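Local coordinates for protein yahD a copper inducible hydrolase (Lactococcus lactis subsp. lactis, PDB 3OG9) that probably acts as a hydrolase of the alpha/beta-hydrolase family, is induced by copper and holds D-malate in its pocket, at residues A[19-24]-A[31-36]; A[50-55]-A[80-85]; A[69-74]-A[165-170]. All blocks are in the same frame, centred on the assembly; numbering follows the deposited sequence. Where two conformers were deposited one is given.

Interaction 1 (A[19-24]-A[31-36]); sequences LLLLHS and QLVEIA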
loop_
_atom_site.group_PDB
_atom_site.type_symbol
_atom_site.label_atom_id
_atom_site.label_comp_id
_atom_site.label_asym_id
_atom_site.label_seq_id
_atom_site.Cartn_x
_atom_site.Cartn_y
_atom_site.Cartn_z
ATOM N N LEU A 19 -8.460 5.384 6.698
ATOM C CA LEU A 19 -7.234 5.220 5.914
ATOM C C LEU A 19 -6.345 4.226 6.618
ATOM O O LEU A 19 -6.150 4.336 7.832
ATOM C CB LEU A 19 -6.495 6.570 5.809
ATOM C CG LEU A 19 -7.364 7.779 5.458
ATOM C CD1 LEU A 19 -6.503 9.011 5.525
ATOM C CD2 LEU A 19 -8.059 7.627 4.076
ATOM N N LEU A 20 -5.806 3.247 5.882
ATOM C CA LEU A 20 -4.753 2.359 6.443
ATOM C C LEU A 20 -3.407 2.785 5.852
ATOM O O LEU A 20 -3.230 2.722 4.645
ATOM C CB LEU A 20 -5.007 0.882 6.064
ATOM C CG LEU A 20 -3.919 -0.110 6.534
ATOM C CD1 LEU A 20 -3.953 -0.217 8.062
ATOM C CD2 LEU A 20 -4.022 -1.532 5.881
ATOM N N LEU A 21 -2.461 3.218 6.682
ATOM C CA LEU A 21 -1.178 3.689 6.169
ATOM C C LEU A 21 -0.106 2.636 6.333
ATOM O O LEU A 21 0.008 2.019 7.400
ATOM C CB LEU A 21 -0.724 4.974 6.912
ATOM C CG LEU A 21 -1.764 6.061 7.096
ATOM C CD1 LEU A 21 -1.079 7.279 7.713
ATOM C CD2 LEU A 21 -2.551 6.408 5.778
ATOM N N LEU A 22 0.689 2.463 5.280
ATOM C CA LEU A 22 1.751 1.479 5.279
ATOM C C LEU A 22 3.010 2.162 4.797
ATOM O O LEU A 22 3.030 2.755 3.723
ATOM C CB LEU A 22 1.363 0.279 4.407
ATOM C CG LEU A 22 0.060 -0.418 4.832
ATOM C CD1 LEU A 22 -0.404 -1.368 3.772
ATOM C CD2 LEU A 22 0.276 -1.160 6.171
ATOM N N HIS A 23 4.040 2.094 5.633
ATOM C CA HIS A 23 5.322 2.823 5.428
ATOM C C HIS A 23 6.297 2.155 4.449
ATOM O O HIS A 23 6.118 0.988 4.084
ATOM C CB HIS A 23 6.017 3.043 6.801
ATOM C CG HIS A 23 6.388 1.770 7.514
ATOM N ND1 HIS A 23 7.452 0.978 7.126
ATOM C CD2 HIS A 23 5.826 1.141 8.573
ATOM C CE1 HIS A 23 7.532 -0.075 7.921
ATOM N NE2 HIS A 23 6.564 0.006 8.813
ATOM N N SER A 24 7.318 2.904 4.013
ATOM C CA SER A 24 8.363 2.350 3.157
ATOM C C SER A 24 9.398 1.632 4.005
ATOM O O SER A 24 9.342 1.661 5.223
ATOM C CB SER A 24 9.081 3.486 2.393
ATOM O OG SER A 24 9.684 4.358 3.349
ATOM N N GLN A 31 5.404 7.745 9.716
ATOM C CA GLN A 31 5.953 8.273 8.474
ATOM C C GLN A 31 4.894 8.994 7.614
ATOM O O GLN A 31 5.137 10.075 7.110
ATOM C CB GLN A 31 6.569 7.127 7.649
ATOM C CG GLN A 31 7.174 7.623 6.313
ATOM C CD GLN A 31 7.768 6.530 5.484
ATOM O OE1 GLN A 31 7.064 5.606 5.057
ATOM N NE2 GLN A 31 9.087 6.635 5.212
ATOM N N LEU A 32 3.733 8.364 7.431
ATOM C CA LEU A 32 2.779 8.826 6.399
ATOM C C LEU A 32 1.649 9.662 6.950
ATOM O O LEU A 32 0.778 10.102 6.199
ATOM C CB LEU A 32 2.224 7.628 5.601
ATOM C CG LEU A 32 3.276 6.967 4.678
ATOM C CD1 LEU A 32 2.728 5.728 3.976
ATOM C CD2 LEU A 32 3.830 7.963 3.660
ATOM N N VAL A 33 1.658 9.891 8.262
ATOM C CA VAL A 33 0.537 10.538 8.925
ATOM C C VAL A 33 0.170 11.911 8.369
ATOM O O VAL A 33 -0.998 12.120 8.014
ATOM C CB VAL A 33 0.690 10.552 10.473
ATOM C CG1 VAL A 33 -0.390 11.447 11.123
ATOM C CG2 VAL A 33 0.638 9.138 10.990
ATOM N N GLU A 34 1.149 12.826 8.253
ATOM C CA GLU A 34 0.885 14.151 7.682
ATOM C C GLU A 34 0.538 14.091 6.219
ATOM O O GLU A 34 -0.297 14.869 5.754
ATOM C CB GLU A 34 2.069 15.103 7.912
ATOM C CG GLU A 34 2.153 15.558 9.367
ATOM C CD GLU A 34 3.252 16.583 9.599
ATOM O OE1 GLU A 34 4.367 16.399 9.074
ATOM O OE2 GLU A 34 2.985 17.572 10.311
ATOM N N ILE A 35 1.136 13.146 5.492
ATOM C CA ILE A 35 0.807 12.950 4.088
ATOM C C ILE A 35 -0.682 12.543 3.950
ATOM O O ILE A 35 -1.423 13.101 3.114
ATOM C CB ILE A 35 1.756 11.876 3.428
ATOM C CG1 ILE A 35 3.209 12.354 3.402
ATOM C CG2 ILE A 35 1.354 11.509 1.988
ATOM C CD1 ILE A 35 3.405 13.536 2.631
ATOM N N ALA A 36 -1.098 11.548 4.726
ATOM C CA ALA A 36 -2.514 11.094 4.683
ATOM C C ALA A 36 -3.471 12.229 5.033
ATOM O O ALA A 36 -4.524 12.355 4.429
ATOM C CB ALA A 36 -2.752 9.914 5.648
#
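Leu21 and Ala36 meet where strand 19-22 lies against helix 33-39, the first strand and helix of a beta-alpha-beta unit in this alpha/beta-hydrolase fold. CD2 of Leu21 presses on the methyl of Ala36, CD2 to CB 3.5 Å. The other branch of the same leucine turns to the start of the helix, its CD1 3.9 Å from CB of Leu32 and close to CG2 of Val33 as well. Both methyls of the fork touch Ala36. CG of Leu21 lies anti to its own carbonyl carbon (chi1 -46°), which aims both methyls at the helix. Two residues back, Leu19 repeats the approach with one branch, CD1 reaching CB of Ala36 at 3.9 Å.

Just past the end of the strand the contact turns polar. The amide of Gln31 sits beside Ser24 and grips it twice: OE1 takes the backbone N of Ser24 at 2.9 Å, in the carbonyl plane and on a lone pair, while NE2 donates an N-H to Ser24 OG at 3.0 Å. These two bonds fix the rotation of the amide and tie the loop after the strand to the run-up to the helix. In this fold that loop usually contributes to the oxyanion hole. Here the side chain of Ser24 lies about 4 Å from that of Ser110, a malate-binding residue that is probably the nucleophile.

Further out, Leu19 and Leu21 also touch strands 45-48 and 105-109, the flanking strands of the sheet. Tyr60 stacks on the ring of His23, and its OH bonds to the backbone N of that residue. The ring is held from within the loop too: ND1 of His23 donates to O of Ser24 over 2.8 Å. Ser24 O lies close to the imidazole plane, while ND1 stands above the plane of that carbonyl, 36° out of it.

Interaction 2 (A[50-55]-A[80-85]); sequences GRINEQ and DEETDW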
loop_
_atom_site.group_PDB
_atom_site.type_symbol
_atom_site.label_atom_id
_atom_site.label_comp_id
_atom_site.label_asym_id
_atom_site.label_seq_id
_atom_site.Cartn_x
_atom_site.Cartn_y
_atom_site.Cartn_z
ATOM N N GLY A 50 5.409 -2.407 10.165
ATOM C CA GLY A 50 5.815 -3.745 9.754
ATOM C C GLY A 50 6.542 -4.433 10.909
ATOM O O GLY A 50 7.154 -3.779 11.761
ATOM N N ARG A 51 6.479 -5.758 10.932
ATOM C CA ARG A 51 7.041 -6.547 12.035
ATOM C C ARG A 51 8.510 -6.939 11.819
ATOM O O ARG A 51 9.153 -7.408 12.753
ATOM C CB ARG A 51 6.233 -7.819 12.210
ATOM C CG ARG A 51 4.873 -7.593 12.805
ATOM C CD ARG A 51 4.381 -8.878 13.482
ATOM N NE ARG A 51 4.339 -10.021 12.573
ATOM C CZ ARG A 51 3.924 -11.224 12.949
ATOM N NH1 ARG A 51 3.505 -11.398 14.194
ATOM N NH2 ARG A 51 3.926 -12.236 12.105
ATOM N N ILE A 52 9.019 -6.761 10.601
ATOM C CA ILE A 52 10.412 -7.084 10.237
ATOM C C ILE A 52 11.380 -5.933 10.552
ATOM O O ILE A 52 11.146 -4.791 10.154
ATOM C CB ILE A 52 10.500 -7.511 8.742
ATOM C CG1 ILE A 52 9.511 -8.664 8.427
ATOM C CG2 ILE A 52 11.929 -7.875 8.321
ATOM C CD1 ILE A 52 9.607 -9.883 9.344
ATOM N N ASN A 53 12.503 -6.261 11.199
ATOM C CA ASN A 53 13.444 -5.249 11.679
ATOM C C ASN A 53 14.940 -5.597 11.488
ATOM O O ASN A 53 15.799 -5.064 12.199
ATOM C CB ASN A 53 13.128 -4.968 13.151
ATOM C CG ASN A 53 13.778 -3.710 13.674
ATOM O OD1 ASN A 53 13.885 -2.689 12.978
ATOM N ND2 ASN A 53 14.196 -3.767 14.936
ATOM N N GLU A 54 15.248 -6.452 10.510
ATOM C CA GLU A 54 16.613 -6.932 10.285
ATOM C C GLU A 54 17.539 -5.741 10.149
ATOM O O GLU A 54 17.327 -4.859 9.298
ATOM C CB GLU A 54 16.678 -7.896 9.093
ATOM C CG GLU A 54 15.585 -8.957 9.198
ATOM C CD GLU A 54 15.831 -10.216 8.405
ATOM O OE1 GLU A 54 15.654 -11.293 9.004
ATOM O OE2 GLU A 54 16.172 -10.144 7.203
ATOM N N GLN A 55 18.512 -5.701 11.074
ATOM C CA GLN A 55 19.479 -4.607 11.237
ATOM C C GLN A 55 18.832 -3.243 11.496
ATOM O O GLN A 55 19.316 -2.208 11.007
ATOM C CB GLN A 55 20.463 -4.564 10.056
ATOM C CG GLN A 55 21.199 -5.906 9.836
ATOM C CD GLN A 55 22.261 -5.851 8.743
ATOM O OE1 GLN A 55 22.039 -5.299 7.653
ATOM N NE2 GLN A 55 23.421 -6.464 9.021
ATOM N N ASP A 80 3.889 -14.118 2.616
ATOM C CA ASP A 80 2.607 -14.789 2.883
ATOM C C ASP A 80 2.275 -14.765 4.383
ATOM O O ASP A 80 1.151 -14.416 4.760
ATOM C CB ASP A 80 2.638 -16.227 2.326
ATOM C CG ASP A 80 1.301 -16.945 2.500
ATOM O OD1 ASP A 80 0.231 -16.343 2.203
ATOM O OD2 ASP A 80 1.348 -18.098 2.972
ATOM N N GLU A 81 3.262 -15.063 5.234
ATOM C CA GLU A 81 3.035 -15.083 6.685
ATOM C C GLU A 81 2.653 -13.687 7.219
ATOM O O GLU A 81 1.720 -13.544 8.025
ATOM C CB GLU A 81 4.253 -15.628 7.433
ATOM C CG GLU A 81 4.490 -17.115 7.181
ATOM C CD GLU A 81 5.964 -17.526 7.351
ATOM O OE1 GLU A 81 6.735 -16.792 8.012
ATOM O OE2 GLU A 81 6.350 -18.592 6.816
ATOM N N GLU A 82 3.364 -12.659 6.755
ATOM C CA GLU A 82 3.172 -11.303 7.311
ATOM C C GLU A 82 1.882 -10.697 6.798
ATOM O O GLU A 82 1.210 -9.942 7.524
ATOM C CB GLU A 82 4.348 -10.385 6.993
ATOM C CG GLU A 82 5.649 -10.804 7.689
ATOM C CD GLU A 82 5.513 -10.809 9.207
ATOM O OE1 GLU A 82 5.011 -9.827 9.807
ATOM O OE2 GLU A 82 5.887 -11.831 9.809
ATOM N N THR A 83 1.510 -11.037 5.569
ATOM C CA THR A 83 0.211 -10.552 5.073
ATOM C C THR A 83 -0.994 -11.239 5.758
ATOM O O THR A 83 -2.035 -10.610 5.936
ATOM C CB THR A 83 0.079 -10.551 3.562
ATOM O OG1 THR A 83 0.296 -11.862 3.035
ATOM C CG2 THR A 83 1.083 -9.531 2.930
ATOM N N ASP A 84 -0.838 -12.493 6.177
ATOM C CA ASP A 84 -1.874 -13.144 7.022
ATOM C C ASP A 84 -1.964 -12.413 8.343
ATOM O O ASP A 84 -3.068 -12.108 8.841
ATOM C CB ASP A 84 -1.569 -14.610 7.275
ATOM C CG ASP A 84 -1.901 -15.499 6.085
ATOM O OD1 ASP A 84 -2.472 -15.028 5.084
ATOM O OD2 ASP A 84 -1.549 -16.676 6.158
ATOM N N TRP A 85 -0.802 -12.101 8.910
ATOM C CA TRP A 85 -0.747 -11.378 10.172
ATOM C C TRP A 85 -1.377 -9.992 10.042
ATOM O O TRP A 85 -2.222 -9.606 10.859
ATOM C CB TRP A 85 0.695 -11.238 10.689
ATOM C CG TRP A 85 0.696 -10.291 11.878
ATOM C CD1 TRP A 85 0.311 -10.575 13.150
ATOM C CD2 TRP A 85 1.015 -8.901 11.850
ATOM N NE1 TRP A 85 0.422 -9.445 13.945
ATOM C CE2 TRP A 85 0.845 -8.405 13.160
ATOM C CE3 TRP A 85 1.472 -8.032 10.851
ATOM C CZ2 TRP A 85 1.102 -7.084 13.490
ATOM C CZ3 TRP A 85 1.729 -6.720 11.183
ATOM C CH2 TRP A 85 1.531 -6.257 12.496
HETATM O O HOH W 1 5.180 -7.366 8.908
#
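Arg51 lies flat along the indole of Trp85, its guanidinium plane only 4° from the ring and the two centres 3.7 Å apart. The overlap runs from CG to the guanidinium. CZ stands over the five-membered ring in a cation-pi contact, CD makes a CH-pi contact above the six-membered ring, 3.6 Å from its centroid, and CG reaches on to CZ3 and CH2. The chain bends at chi3 (-57°), with CG and CD over the six-membered ring and CZ over the five-membered one.

The edge of the same group faces Glu82 in a side-on, two-nitrogen salt bridge. NE meets OE1 on its syn lone pair at 2.9 Å, nearly straight and in the guanidinium plane; NH2 reaches OE2 at 3.0 Å, with OE2 tilted out of the guanidinium plane, as the carboxylate is turned 39° against it. Stack and salt bridge together hold the arginine against both turning and sliding. A water adds a third link, accepting from Arg51 N and donating to Glu82 OE1 at 2.6 Å. The methyl CD1 of Ile52 brushes Glu82 CD more loosely.

All this is at the surface, pinning the loop after strand 45-48 onto helix 76-97. Beyond Arg51 that loop leads to Ile52, which touches the malate-binding Arg59, while Thr83 of the same helix packs against helix 111-121.

Interaction 3 (A[69-74]-A[165-170]); sequences FTKENF and QKNFGD. With MLT (D-malate), chain C.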
loop_
_atom_site.group_PDB
_atom_site.type_symbol
_atom_site.label_atom_id
_atom_site.label_comp_id
_atom_site.label_asym_id
_atom_site.label_seq_id
_atom_site.Cartn_x
_atom_site.Cartn_y
_atom_site.Cartn_z
ATOM N N PHE A 69 18.967 -8.114 -7.174
ATOM C CA PHE A 69 17.784 -8.656 -7.845
ATOM C C PHE A 69 16.525 -7.924 -7.366
ATOM O O PHE A 69 16.525 -7.299 -6.317
ATOM C CB PHE A 69 17.662 -10.178 -7.611
ATOM C CG PHE A 69 18.774 -10.969 -8.264
ATOM C CD1 PHE A 69 18.566 -11.600 -9.504
ATOM C CD2 PHE A 69 20.060 -11.027 -7.679
ATOM C CE1 PHE A 69 19.615 -12.305 -10.141
ATOM C CE2 PHE A 69 21.095 -11.715 -8.309
ATOM C CZ PHE A 69 20.862 -12.363 -9.543
ATOM N N THR A 70 15.475 -8.033 -8.159
ATOM C CA THR A 70 14.162 -7.490 -7.843
ATOM C C THR A 70 13.295 -8.618 -7.252
ATOM O O THR A 70 13.460 -8.901 -6.096
ATOM C CB THR A 70 13.573 -6.768 -9.070
ATOM O OG1 THR A 70 14.423 -5.626 -9.348
ATOM C CG2 THR A 70 12.166 -6.287 -8.776
ATOM N N LYS A 71 12.486 -9.331 -8.042
ATOM C CA LYS A 71 11.557 -10.333 -7.465
ATOM C C LYS A 71 12.251 -11.496 -6.759
ATOM O O LYS A 71 11.713 -12.027 -5.802
ATOM C CB LYS A 71 10.532 -10.858 -8.507
ATOM C CG LYS A 71 9.375 -9.863 -8.762
ATOM C CD LYS A 71 8.218 -10.496 -9.489
ATOM C CE LYS A 71 8.354 -10.381 -10.973
ATOM N NZ LYS A 71 7.553 -11.453 -11.576
ATOM N N GLU A 72 13.436 -11.887 -7.234
ATOM C CA GLU A 72 14.205 -12.954 -6.592
ATOM C C GLU A 72 14.635 -12.609 -5.161
ATOM O O GLU A 72 14.938 -13.517 -4.385
ATOM C CB GLU A 72 15.458 -13.359 -7.415
ATOM C CG GLU A 72 15.133 -13.975 -8.802
ATOM C CD GLU A 72 14.841 -12.915 -9.886
ATOM O OE1 GLU A 72 14.950 -11.695 -9.593
ATOM O OE2 GLU A 72 14.503 -13.302 -11.044
ATOM N N ASN A 73 14.676 -11.327 -4.817
ATOM C CA ASN A 73 15.022 -10.940 -3.443
ATOM C C ASN A 73 13.855 -10.935 -2.456
ATOM O O ASN A 73 14.064 -10.723 -1.272
ATOM C CB ASN A 73 15.711 -9.558 -3.415
ATOM C CG ASN A 73 16.593 -9.371 -2.183
ATOM O OD1 ASN A 73 17.015 -10.339 -1.554
ATOM N ND2 ASN A 73 16.866 -8.128 -1.834
ATOM N N PHE A 74 12.628 -11.169 -2.929
ATOM C CA PHE A 74 11.462 -11.091 -2.032
ATOM C C PHE A 74 11.190 -12.478 -1.467
ATOM O O PHE A 74 10.953 -13.437 -2.226
ATOM C CB PHE A 74 10.241 -10.531 -2.770
ATOM C CG PHE A 74 10.483 -9.201 -3.455
ATOM C CD1 PHE A 74 11.282 -8.224 -2.863
ATOM C CD2 PHE A 74 9.817 -8.888 -4.651
ATOM C CE1 PHE A 74 11.485 -6.976 -3.501
ATOM C CE2 PHE A 74 10.014 -7.652 -5.292
ATOM C CZ PHE A 74 10.852 -6.692 -4.724
ATOM N N GLN A 165 10.448 -1.037 -15.442
ATOM C CA GLN A 165 9.293 -0.771 -16.283
ATOM C C GLN A 165 8.431 -2.014 -16.496
ATOM O O GLN A 165 7.203 -1.953 -16.365
ATOM C CB GLN A 165 9.736 -0.197 -17.645
ATOM C CG GLN A 165 8.602 -0.005 -18.621
ATOM C CD GLN A 165 9.034 0.681 -19.920
ATOM O OE1 GLN A 165 9.498 1.830 -19.921
ATOM N NE2 GLN A 165 8.846 -0.018 -21.045
ATOM N N LYS A 166 9.067 -3.139 -16.826
ATOM C CA LYS A 166 8.317 -4.371 -17.098
ATOM C C LYS A 166 7.549 -4.765 -15.863
ATOM O O LYS A 166 6.400 -5.212 -15.948
ATOM C CB LYS A 166 9.237 -5.525 -17.538
ATOM C CG LYS A 166 8.481 -6.894 -17.729
ATOM C CD LYS A 166 9.120 -7.791 -18.792
ATOM C CE LYS A 166 10.339 -8.532 -18.271
ATOM N NZ LYS A 166 11.103 -9.167 -19.409
ATOM N N ASN A 167 8.203 -4.646 -14.712
ATOM C CA ASN A 167 7.552 -4.981 -13.455
ATOM C C ASN A 167 6.314 -4.116 -13.217
ATOM O O ASN A 167 5.239 -4.638 -12.887
ATOM C CB ASN A 167 8.514 -4.860 -12.262
ATOM C CG ASN A 167 7.817 -5.211 -10.946
ATOM O OD1 ASN A 167 6.803 -4.593 -10.593
ATOM N ND2 ASN A 167 8.298 -6.241 -10.270
ATOM N N PHE A 168 6.454 -2.792 -13.351
ATOM C CA PHE A 168 5.277 -1.921 -13.231
ATOM C C PHE A 168 4.159 -2.250 -14.250
ATOM O O PHE A 168 2.991 -2.235 -13.892
ATOM C CB PHE A 168 5.675 -0.439 -13.256
ATOM C CG PHE A 168 4.545 0.497 -12.842
ATOM C CD1 PHE A 168 4.122 0.564 -11.499
ATOM C CD2 PHE A 168 3.891 1.291 -13.808
ATOM C CE1 PHE A 168 3.050 1.428 -11.111
ATOM C CE2 PHE A 168 2.809 2.156 -13.438
ATOM C CZ PHE A 168 2.383 2.214 -12.098
ATOM N N GLY A 169 4.523 -2.591 -15.494
ATOM C CA GLY A 169 3.548 -3.111 -16.490
ATOM C C GLY A 169 2.777 -4.345 -16.040
ATOM O O GLY A 169 1.567 -4.515 -16.341
ATOM N N ASP A 170 3.472 -5.248 -15.350
ATOM C CA ASP A 170 2.836 -6.447 -14.801
ATOM C C ASP A 170 1.897 -6.121 -13.654
ATOM O O ASP A 170 0.826 -6.720 -13.539
ATOM C CB ASP A 170 3.872 -7.512 -14.367
ATOM C CG ASP A 170 4.424 -8.344 -15.554
ATOM O OD1 ASP A 170 3.694 -8.615 -16.565
ATOM O OD2 ASP A 170 5.604 -8.766 -15.471
HETATM C C1 MLT C . 10.026 -4.073 -1.313
HETATM O O1 MLT C . 10.724 -4.741 -0.503
HETATM O O2 MLT C . 8.788 -3.959 -1.141
HETATM C C2 MLT C . 10.671 -3.423 -2.517
HETATM O O3 MLT C . 12.052 -3.728 -2.604
HETATM C C3 MLT C . 10.449 -1.910 -2.528
HETATM C C4 MLT C . 11.159 -1.189 -1.407
HETATM O O4 MLT C . 11.628 -0.059 -1.663
HETATM O O5 MLT C . 11.288 -1.643 -0.240
#
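Asn167 points its amide at the turn holding Thr70 and Lys71, with ND2 meeting two aliphatic surfaces: CG2 of Thr70 and CG of Lys71, each 4.1 Å away. Both side chains run at a slant to the asparagine. With CG opposite its backbone N (chi1 180°), Asn167 projects from its helix toward that pair of carbons. The touch is light, and the hydrogen bonds of both side chains go to other residues: Asn167 OD1 accepts from Gln137 N, and Lys71 NZ donates to Gln137 OE1. Gln137 therefore serves both sides of the contact, and Met136 beside it touches both Thr70 and Asn167.

Next to this pair Phe74 lines the D-malate pocket, edge first. The 3-10 turn of 71-73, with Phe74 N bonded to Lys71 O at 3.1 Å, brings the ring back beneath Thr70, whose carbonyl O stands 3.6 Å above the ring plane and over its centre. That oxygen also accepts from Asn73 N. CE1 comes within 3.4 Å of the malate hydroxyl O3, which lies near the ring plane. Putting an alanine in place of Phe74 would probably open a gap beside the malate hydroxyl and under the Thr70 carbonyl, and take away the ring edge that lines that side of the pocket. Thr25, Arg59, Asn111 and Asn114 hold the ligand by hydrogen bonds.

The 69-74 turn belongs to the long connection between strand 45-48 and helix 76-97. Helix 165-177, which follows strand 151-156 after a loop, meets it here and packs on that strand through Phe168, against Leu154 and in a stack with Tyr156.

How the interactions relate
From the N terminus, interaction 1 closes first, over the short 25-30 loop between strand 19-22 and helix 33-39. It is complete before interaction 2 opens just beyond strand 45-48, yet the two touch: His23 NE2 lies 3.0 Å from Gly50 N, a probable hydrogen bond. Interaction 2 closes the loop from 50-55 to helix 76-97, and inside that loop sits 69-74, the first half of interaction 3. Its partner, 165-170, comes far later in the chain, so interactions 2 and 3 cross without touching. Together they tie the connection leading into helix 76-97 to that helix and to helix 165-177. Interactions 1 and 3 lie on opposite sides of the chain's centre.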